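Local coordinates for GDSL-like protein (Roseburia intestinalis L1-82, PDB 6HFZ) that removes acetyl groups from acetylated mannans as a two-domain carbohydrate esterase of the GDSL (SGNH-hydrolase) family, at residues A[27-41]-A[67-81]. Numbering follows the deposited sequence.
With ACT (acetate ion), chain E.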
ATOM      1  N   ALA A  27      -7.919  25.295  -5.582  1.00 29.20           N
ATOM      2  CA  ALA A  27      -9.196  24.791  -6.168  1.00 27.98           C
ATOM      3  C   ALA A  27     -10.182  25.951  -6.311  1.00 28.25           C
ATOM      4  O   ALA A  27     -10.897  26.070  -7.310  1.00 31.82           O
ATOM      5  CB  ALA A  27      -9.782  23.728  -5.271  1.00 29.13           C
ATOM      6  N   LYS A  28     -10.201  26.805  -5.297  1.00 31.11           N
ATOM      7  CA  LYS A  28     -11.144  27.943  -5.255  1.00 36.88           C
ATOM      8  C   LYS A  28     -10.821  28.890  -6.426  1.00 36.01           C
ATOM      9  O   LYS A  28     -11.753  29.400  -7.114  1.00 39.52           O
ATOM     10  CB  LYS A  28     -11.032  28.604  -3.880  1.00 42.93           C
ATOM     11  CG  LYS A  28     -12.134  29.598  -3.545  1.00 52.46           C
ATOM     12  CD  LYS A  28     -12.156  29.940  -2.060  1.00 57.91           C
ATOM     13  CE  LYS A  28     -13.553  29.991  -1.467  1.00 64.99           C
ATOM     14  NZ  LYS A  28     -14.297  31.185  -1.932  1.00 67.73           N
ATOM     15  N   ALA A  29      -9.511  29.048  -6.708  1.00 35.66           N
ATOM     16  CA  ALA A  29      -8.993  29.888  -7.799  1.00 37.96           C
ATOM     17  C   ALA A  29      -9.153  29.219  -9.175  1.00 39.76           C
ATOM     18  O   ALA A  29      -8.784  29.822 -10.204  1.00 36.67           O
ATOM     19  CB  ALA A  29      -7.552  30.239  -7.540  1.00 37.67           C
ATOM     20  N   GLY A  30      -9.641  27.973  -9.203  1.00 38.08           N
ATOM     21  CA  GLY A  30     -10.038  27.270 -10.437  1.00 39.64           C
ATOM     22  C   GLY A  30      -8.897  26.529 -11.126  1.00 36.04           C
ATOM     23  O   GLY A  30      -8.992  26.205 -12.317  1.00 34.77           O
ATOM     24  N   GLU A  31      -7.818  26.246 -10.384  1.00 32.81           N
ATOM     25  CA  GLU A  31      -6.651  25.543 -10.929  1.00 31.89           C
ATOM     26  C   GLU A  31      -6.970  24.067 -11.245  1.00 32.37           C
ATOM     27  O   GLU A  31      -8.003  23.530 -10.885  1.00 34.98           O
ATOM     28  CB  GLU A  31      -5.494  25.612  -9.937  1.00 30.44           C
ATOM     29  CG  GLU A  31      -4.959  27.004  -9.684  1.00 33.70           C
ATOM     30  CD  GLU A  31      -3.654  27.064  -8.903  1.00 37.16           C
ATOM     31  OE1 GLU A  31      -2.938  26.011  -8.803  1.00 37.30           O
ATOM     32  OE2 GLU A  31      -3.325  28.165  -8.427  1.00 40.43           O
ATOM     33  N   ALA A  32      -6.051  23.414 -11.948  1.00 33.58           N
ATOM     34  CA  ALA A  32      -6.136  21.974 -12.237  1.00 34.33           C
ATOM     35  C   ALA A  32      -5.355  21.195 -11.156  1.00 30.53           C
ATOM     36  O   ALA A  32      -4.211  21.508 -10.870  1.00 28.57           O
ATOM     37  CB  ALA A  32      -5.606  21.696 -13.614  1.00 33.46           C
ATOM     38  N   LEU A  33      -6.007  20.193 -10.539  1.00 29.74           N
ATOM     39  CA  LEU A  33      -5.466  19.521  -9.376  1.00 28.23           C
ATOM     40  C   LEU A  33      -5.600  18.007  -9.527  1.00 24.86           C
ATOM     41  O   LEU A  33      -6.564  17.482 -10.110  1.00 26.82           O
ATOM     42  CB  LEU A  33      -6.193  20.026  -8.131  1.00 31.08           C
ATOM     43  CG  LEU A  33      -5.947  21.493  -7.810  1.00 31.98           C
ATOM     44  CD1 LEU A  33      -7.021  22.025  -6.873  1.00 34.23           C
ATOM     45  CD2 LEU A  33      -4.551  21.721  -7.243  1.00 29.85           C
ATOM     46  N   ASN A  34      -4.596  17.309  -8.983  1.00 26.03           N
ATOM     47  CA  ASN A  34      -4.508  15.873  -9.046  1.00 24.80           C
ATOM     48  C   ASN A  34      -4.799  15.295  -7.646  1.00 22.42           C
ATOM     49  O   ASN A  34      -4.103  15.593  -6.714  1.00 24.55           O
ATOM     50  CB  ASN A  34      -3.108  15.491  -9.528  1.00 26.76           C
ATOM     51  CG  ASN A  34      -2.841  15.922 -10.958  1.00 27.28           C
ATOM     52  OD1 ASN A  34      -3.738  15.918 -11.795  1.00 27.74           O
ATOM     53  ND2 ASN A  34      -1.600  16.234 -11.270  1.00 28.74           N
ATOM     54  N   ILE A  35      -5.857  14.500  -7.549  1.00 22.23           N
ATOM     55  CA  ILE A  35      -6.358  13.941  -6.302  1.00 23.59           C
ATOM     56  C   ILE A  35      -6.027  12.441  -6.290  1.00 21.77           C
ATOM     57  O   ILE A  35      -6.598  11.712  -7.116  1.00 22.02           O
ATOM     58  CB  ILE A  35      -7.878  14.191  -6.230  1.00 24.19           C
ATOM     59  CG1 ILE A  35      -8.249  15.671  -6.426  1.00 23.69           C
ATOM     60  CG2 ILE A  35      -8.471  13.622  -4.939  1.00 23.12           C
ATOM     61  CD1 ILE A  35      -7.640  16.636  -5.428  1.00 22.58           C
ATOM     62  N   ALA A  36      -5.143  11.993  -5.375  1.00 21.02           N
ATOM     63  CA  ALA A  36      -4.631  10.659  -5.430  1.00 21.82           C
ATOM     64  C   ALA A  36      -4.916   9.875  -4.145  1.00 20.58           C
ATOM     65  O   ALA A  36      -5.084  10.428  -3.077  1.00 23.19           O
ATOM     66  CB  ALA A  36      -3.170  10.690  -5.734  1.00 19.92           C
ATOM     67  N   PHE A  37      -4.850   8.560  -4.303  1.00 18.58           N
ATOM     68  CA  PHE A  37      -5.104   7.597  -3.232  1.00 20.41           C
ATOM     69  C   PHE A  37      -4.140   6.424  -3.359  1.00 21.77           C
ATOM     70  O   PHE A  37      -4.044   5.849  -4.414  1.00 22.22           O
ATOM     71  CB  PHE A  37      -6.528   7.055  -3.341  1.00 20.45           C
ATOM     72  CG  PHE A  37      -7.589   8.117  -3.397  1.00 21.06           C
ATOM     73  CD1 PHE A  37      -7.854   8.786  -4.584  1.00 20.36           C
ATOM     74  CD2 PHE A  37      -8.362   8.424  -2.280  1.00 22.42           C
ATOM     75  CE1 PHE A  37      -8.832   9.753  -4.646  1.00 21.74           C
ATOM     76  CE2 PHE A  37      -9.287   9.446  -2.334  1.00 21.43           C
ATOM     77  CZ  PHE A  37      -9.536  10.088  -3.520  1.00 20.92           C
ATOM     78  N   LEU A  38      -3.416   6.105  -2.265  1.00 18.16           N
ATOM     79  CA  LEU A  38      -2.469   5.019  -2.221  1.00 18.48           C
ATOM     80  C   LEU A  38      -2.864   4.123  -1.040  1.00 20.41           C
ATOM     81  O   LEU A  38      -2.962   4.549   0.078  1.00 21.30           O
ATOM     82  CB  LEU A  38      -1.044   5.565  -2.084  1.00 20.31           C
ATOM     83  CG  LEU A  38       0.081   4.519  -2.086  1.00 21.50           C
ATOM     84  CD1 LEU A  38       0.316   4.017  -3.493  1.00 22.09           C
ATOM     85  CD2 LEU A  38       1.368   5.111  -1.516  1.00 22.71           C
ATOM     86  N   GLY A  39      -3.092   2.864  -1.331  1.00 18.13           N
ATOM     87  CA  GLY A  39      -3.623   1.957  -0.353  1.00 18.74           C
ATOM     88  C   GLY A  39      -3.778   0.554  -0.900  1.00 20.10           C
ATOM     89  O   GLY A  39      -3.276   0.259  -1.990  1.00 19.62           O
ATOM     90  N   GLY A  40      -4.445  -0.313  -0.103  1.00 20.26           N
ATOM     91  CA  GLY A  40      -4.806  -1.714  -0.416  1.00 20.44           C
ATOM     92  C   GLY A  40      -6.141  -1.852  -1.136  1.00 21.01           C
ATOM     93  O   GLY A  40      -6.549  -0.952  -1.881  1.00 21.28           O
ATOM     94  N   SER A  41      -6.832  -2.974  -0.924  1.00 22.04           N
ATOM     95  CA  SER A  41      -8.005  -3.309  -1.759  1.00 22.37           C
ATOM     96  C   SER A  41      -9.188  -2.370  -1.505  1.00 20.31           C
ATOM     97  O   SER A  41      -9.973  -2.093  -2.414  1.00 20.25           O
ATOM     98  CB  SER A  41      -8.458  -4.704  -1.544  1.00 29.62           C
ATOM     99  OG  SER A  41      -8.842  -4.841  -0.209  1.00 39.82           O
ATOM    100  N   PHE A  67     -15.692  22.504  -5.494  1.00 31.82           N
ATOM    101  CA  PHE A  67     -14.926  23.509  -6.263  1.00 33.36           C
ATOM    102  C   PHE A  67     -15.208  23.292  -7.748  1.00 33.18           C
ATOM    103  O   PHE A  67     -14.373  22.756  -8.482  1.00 28.34           O
ATOM    104  CB  PHE A  67     -13.429  23.428  -5.915  1.00 34.67           C
ATOM    105  CG  PHE A  67     -13.072  23.456  -4.442  1.00 36.31           C
ATOM    106  CD1 PHE A  67     -12.988  24.657  -3.741  1.00 33.57           C
ATOM    107  CD2 PHE A  67     -12.794  22.276  -3.750  1.00 32.98           C
ATOM    108  CE1 PHE A  67     -12.629  24.687  -2.400  1.00 35.96           C
ATOM    109  CE2 PHE A  67     -12.441  22.307  -2.411  1.00 32.24           C
ATOM    110  CZ  PHE A  67     -12.363  23.508  -1.731  1.00 36.38           C
ATOM    111  N   PRO A  68     -16.437  23.601  -8.235  1.00 32.69           N
ATOM    112  CA  PRO A  68     -16.809  23.304  -9.625  1.00 35.36           C
ATOM    113  C   PRO A  68     -15.980  24.034 -10.703  1.00 31.42           C
ATOM    114  O   PRO A  68     -15.989  23.625 -11.875  1.00 31.63           O
ATOM    115  CB  PRO A  68     -18.285  23.730  -9.727  1.00 36.77           C
ATOM    116  CG  PRO A  68     -18.518  24.649  -8.550  1.00 35.77           C
ATOM    117  CD  PRO A  68     -17.543  24.212  -7.472  1.00 35.55           C
ATOM    118  N   GLN A  69     -15.273  25.084 -10.290  1.00 34.01           N
ATOM    119  CA  GLN A  69     -14.431  25.909 -11.157  1.00 38.02           C
ATOM    120  C   GLN A  69     -13.085  25.212 -11.422  1.00 37.54           C
ATOM    121  O   GLN A  69     -12.405  25.570 -12.377  1.00 36.20           O
ATOM    122  CB  GLN A  69     -14.247  27.310 -10.543  1.00 41.95           C
ATOM    123  CG  GLN A  69     -13.688  27.344  -9.120  1.00 49.30           C
ATOM    124  CD  GLN A  69     -14.713  27.200  -8.013  1.00 50.22           C
ATOM    125  OE1 GLN A  69     -15.752  26.557  -8.168  1.00 59.61           O
ATOM    126  NE2 GLN A  69     -14.437  27.811  -6.873  1.00 52.12           N
ATOM    127  N   ALA A  70     -12.680  24.257 -10.561  1.00 31.65           N
ATOM    128  CA  ALA A  70     -11.379  23.558 -10.727  1.00 33.09           C
ATOM    129  C   ALA A  70     -11.537  22.331 -11.639  1.00 31.37           C
ATOM    130  O   ALA A  70     -12.642  21.814 -11.825  1.00 36.47           O
ATOM    131  CB  ALA A  70     -10.821  23.192  -9.378  1.00 31.80           C
ATOM    132  N   ASP A  71     -10.415  21.898 -12.232  1.00 37.25           N
ATOM    133  CA  ASP A  71     -10.328  20.657 -13.019  1.00 37.41           C
ATOM    134  C   ASP A  71      -9.573  19.579 -12.227  1.00 31.51           C
ATOM    135  O   ASP A  71      -8.385  19.696 -11.991  1.00 34.44           O
ATOM    136  CB  ASP A  71      -9.590  20.894 -14.334  1.00 44.73           C
ATOM    137  CG  ASP A  71     -10.465  21.610 -15.337  1.00 55.11           C
ATOM    138  OD1 ASP A  71     -11.475  21.004 -15.749  1.00 55.51           O
ATOM    139  OD2 ASP A  71     -10.154  22.786 -15.653  1.00 70.41           O
ATOM    140  N   PHE A  72     -10.277  18.529 -11.841  1.00 31.57           N
ATOM    141  CA  PHE A  72      -9.634  17.487 -11.022  1.00 30.05           C
ATOM    142  C   PHE A  72      -9.386  16.221 -11.838  1.00 28.83           C
ATOM    143  O   PHE A  72     -10.234  15.820 -12.662  1.00 31.96           O
ATOM    144  CB  PHE A  72     -10.501  17.156  -9.813  1.00 27.14           C
ATOM    145  CG  PHE A  72     -10.681  18.298  -8.854  1.00 24.78           C
ATOM    146  CD1 PHE A  72      -9.663  18.611  -7.958  1.00 24.69           C
ATOM    147  CD2 PHE A  72     -11.846  19.064  -8.851  1.00 24.82           C
ATOM    148  CE1 PHE A  72      -9.821  19.621  -7.023  1.00 24.64           C
ATOM    149  CE2 PHE A  72     -12.002  20.062  -7.909  1.00 22.07           C
ATOM    150  CZ  PHE A  72     -10.991  20.364  -7.031  1.00 27.22           C
ATOM    151  N   THR A  73      -8.257  15.557 -11.506  1.00 25.67           N
ATOM    152  CA  THR A  73      -7.841  14.300 -12.076  1.00 27.29           C
ATOM    153  C   THR A  73      -7.790  13.252 -10.950  1.00 24.40           C
ATOM    154  O   THR A  73      -7.235  13.553  -9.912  1.00 25.32           O
ATOM    155  CB  THR A  73      -6.469  14.404 -12.755  1.00 28.82           C
ATOM    156  OG1 THR A  73      -6.589  15.371 -13.805  1.00 30.75           O
ATOM    157  CG2 THR A  73      -6.004  13.098 -13.369  1.00 28.07           C
ATOM    158  N   TYR A  74      -8.395  12.100 -11.216  1.00 23.97           N
ATOM    159  CA  TYR A  74      -8.575  10.978 -10.252  1.00 23.30           C
ATOM    160  C   TYR A  74      -7.430   9.979 -10.438  1.00 25.37           C
ATOM    161  O   TYR A  74      -7.278   9.448 -11.536  1.00 25.16           O
ATOM    162  CB  TYR A  74      -9.916  10.300 -10.486  1.00 23.45           C
ATOM    163  CG  TYR A  74     -10.234   9.080  -9.644  1.00 23.91           C
ATOM    164  CD1 TYR A  74     -10.359   9.158  -8.263  1.00 22.23           C
ATOM    165  CD2 TYR A  74     -10.495   7.864 -10.236  1.00 21.04           C
ATOM    166  CE1 TYR A  74     -10.662   8.048  -7.492  1.00 21.27           C
ATOM    167  CE2 TYR A  74     -10.877   6.757  -9.484  1.00 21.79           C
ATOM    168  CZ  TYR A  74     -10.945   6.836  -8.106  1.00 20.20           C
ATOM    169  OH  TYR A  74     -11.361   5.687  -7.474  1.00 22.18           O
ATOM    170  N   ILE A  75      -6.603   9.784  -9.389  1.00 22.78           N
ATOM    171  CA  ILE A  75      -5.487   8.850  -9.398  1.00 22.16           C
ATOM    172  C   ILE A  75      -5.700   7.794  -8.305  1.00 21.88           C
ATOM    173  O   ILE A  75      -5.516   8.112  -7.152  1.00 23.12           O
ATOM    174  CB  ILE A  75      -4.149   9.580  -9.211  1.00 24.29           C
ATOM    175  CG1 ILE A  75      -3.935  10.639 -10.295  1.00 26.05           C
ATOM    176  CG2 ILE A  75      -2.968   8.615  -9.126  1.00 24.98           C
ATOM    177  CD1 ILE A  75      -3.128  11.774  -9.763  1.00 28.38           C
ATOM    178  N   ASN A  76      -6.123   6.590  -8.712  1.00 22.27           N
ATOM    179  CA  ASN A  76      -6.360   5.490  -7.783  1.00 22.19           C
ATOM    180  C   ASN A  76      -5.217   4.501  -7.916  1.00 21.33           C
ATOM    181  O   ASN A  76      -5.207   3.730  -8.847  1.00 23.24           O
ATOM    182  CB  ASN A  76      -7.702   4.799  -7.964  1.00 21.86           C
ATOM    183  CG  ASN A  76      -7.981   3.869  -6.803  1.00 23.37           C
ATOM    184  OD1 ASN A  76      -7.073   3.193  -6.320  1.00 20.81           O
ATOM    185  ND2 ASN A  76      -9.219   3.868  -6.337  1.00 22.67           N
ATOM    186  N   ALA A  77      -4.314   4.537  -6.926  1.00 21.10           N
ATOM    187  CA  ALA A  77      -3.107   3.720  -6.882  1.00 21.34           C
ATOM    188  C   ALA A  77      -3.250   2.617  -5.824  1.00 19.89           C
ATOM    189  O   ALA A  77      -2.263   2.172  -5.235  1.00 23.88           O
ATOM    190  CB  ALA A  77      -1.910   4.573  -6.611  1.00 22.88           C
ATOM    191  N   GLY A  78      -4.477   2.180  -5.566  1.00 19.25           N
ATOM    192  CA  GLY A  78      -4.749   1.024  -4.700  1.00 19.52           C
ATOM    193  C   GLY A  78      -4.386  -0.297  -5.380  1.00 21.20           C
ATOM    194  O   GLY A  78      -4.655  -0.468  -6.586  1.00 22.81           O
ATOM    195  N   ILE A  79      -3.804  -1.224  -4.608  1.00 19.28           N
ATOM    196  CA  ILE A  79      -3.532  -2.562  -5.078  1.00 20.62           C
ATOM    197  C   ILE A  79      -3.913  -3.511  -3.947  1.00 22.15           C
ATOM    198  O   ILE A  79      -3.361  -3.410  -2.882  1.00 21.85           O
ATOM    199  CB  ILE A  79      -2.065  -2.771  -5.515  1.00 20.40           C
ATOM    200  CG1 ILE A  79      -1.585  -1.819  -6.616  1.00 21.90           C
ATOM    201  CG2 ILE A  79      -1.855  -4.226  -5.916  1.00 20.84           C
ATOM    202  CD1 ILE A  79      -0.127  -1.975  -6.970  1.00 20.86           C
ATOM    203  N   GLY A  80      -4.878  -4.397  -4.214  1.00 22.18           N
ATOM    204  CA  GLY A  80      -5.402  -5.281  -3.202  1.00 20.94           C
ATOM    205  C   GLY A  80      -4.368  -6.198  -2.598  1.00 19.32           C
ATOM    206  O   GLY A  80      -3.515  -6.776  -3.308  1.00 22.62           O
ATOM    207  N   GLY A  81      -4.480  -6.376  -1.278  1.00 21.67           N
ATOM    208  CA  GLY A  81      -3.715  -7.331  -0.514  1.00 23.33           C
ATOM    209  C   GLY A  81      -2.230  -6.988  -0.453  1.00 22.35           C
ATOM    210  O   GLY A  81      -1.400  -7.917  -0.401  1.00 26.41           O
TER
HETATM  211  C   ACT E 401      -7.079  -5.704   1.355  1.00 31.04           C
HETATM  212  O   ACT E 401      -7.611  -6.834   1.123  1.00 32.88           O
HETATM  213  OXT ACT E 401      -6.154  -5.241   0.681  1.00 25.60           O
HETATM  214  CH3 ACT E 401      -7.540  -4.848   2.491  1.00 31.16           C
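With CG beside the backbone N (chi1 -51°), the F67 ring is laid across the end of helix 18-28, where A27 CB makes a CH-pi contact over one face, 3.7 Å from the ring centroid. Q69 bends at chi2 (-86°), bringing NE2 to K28 O at 3.1 Å in a nearly straight bond, with K28 O lying in the plane of the Q69 amide. G30 closes that helix in a Schellman motif, and strands 32-39 and 71-78 then run parallel, bonded among others by L33 N to D71 O (2.8 Å) and A77 N to F37 O (2.8 Å). On the face packed by helix 55-66, the F72 ring meets L33 CD1 through CE1 (3.7 Å) and I35 CG1 through CD1, while F37 and Y74 touch obliquely, CE1 to CE1. On the other face I75 CB packs against A36 CB, and I75 CD1 reaches N34 CB. Replacing F67 with the small side chain of alanine is likely to leave A27 CB without the ring face it rests on and to open a gap beside M24. Farther along, I79 N donates to G39 O; the backbone N atoms of S41 and G81 donate to acetate OXT at 2.9 and 2.8 Å. N110 and H193 also bind the acetate. S41 is probably the nucleophile of a Ser-His-Asp triad with H193 and D190; two amides converging on one oxygen, with N110 nearby, are consistent with the oxyanion hole of SGNH hydrolases and would probably polarise an ester carbonyl bound there.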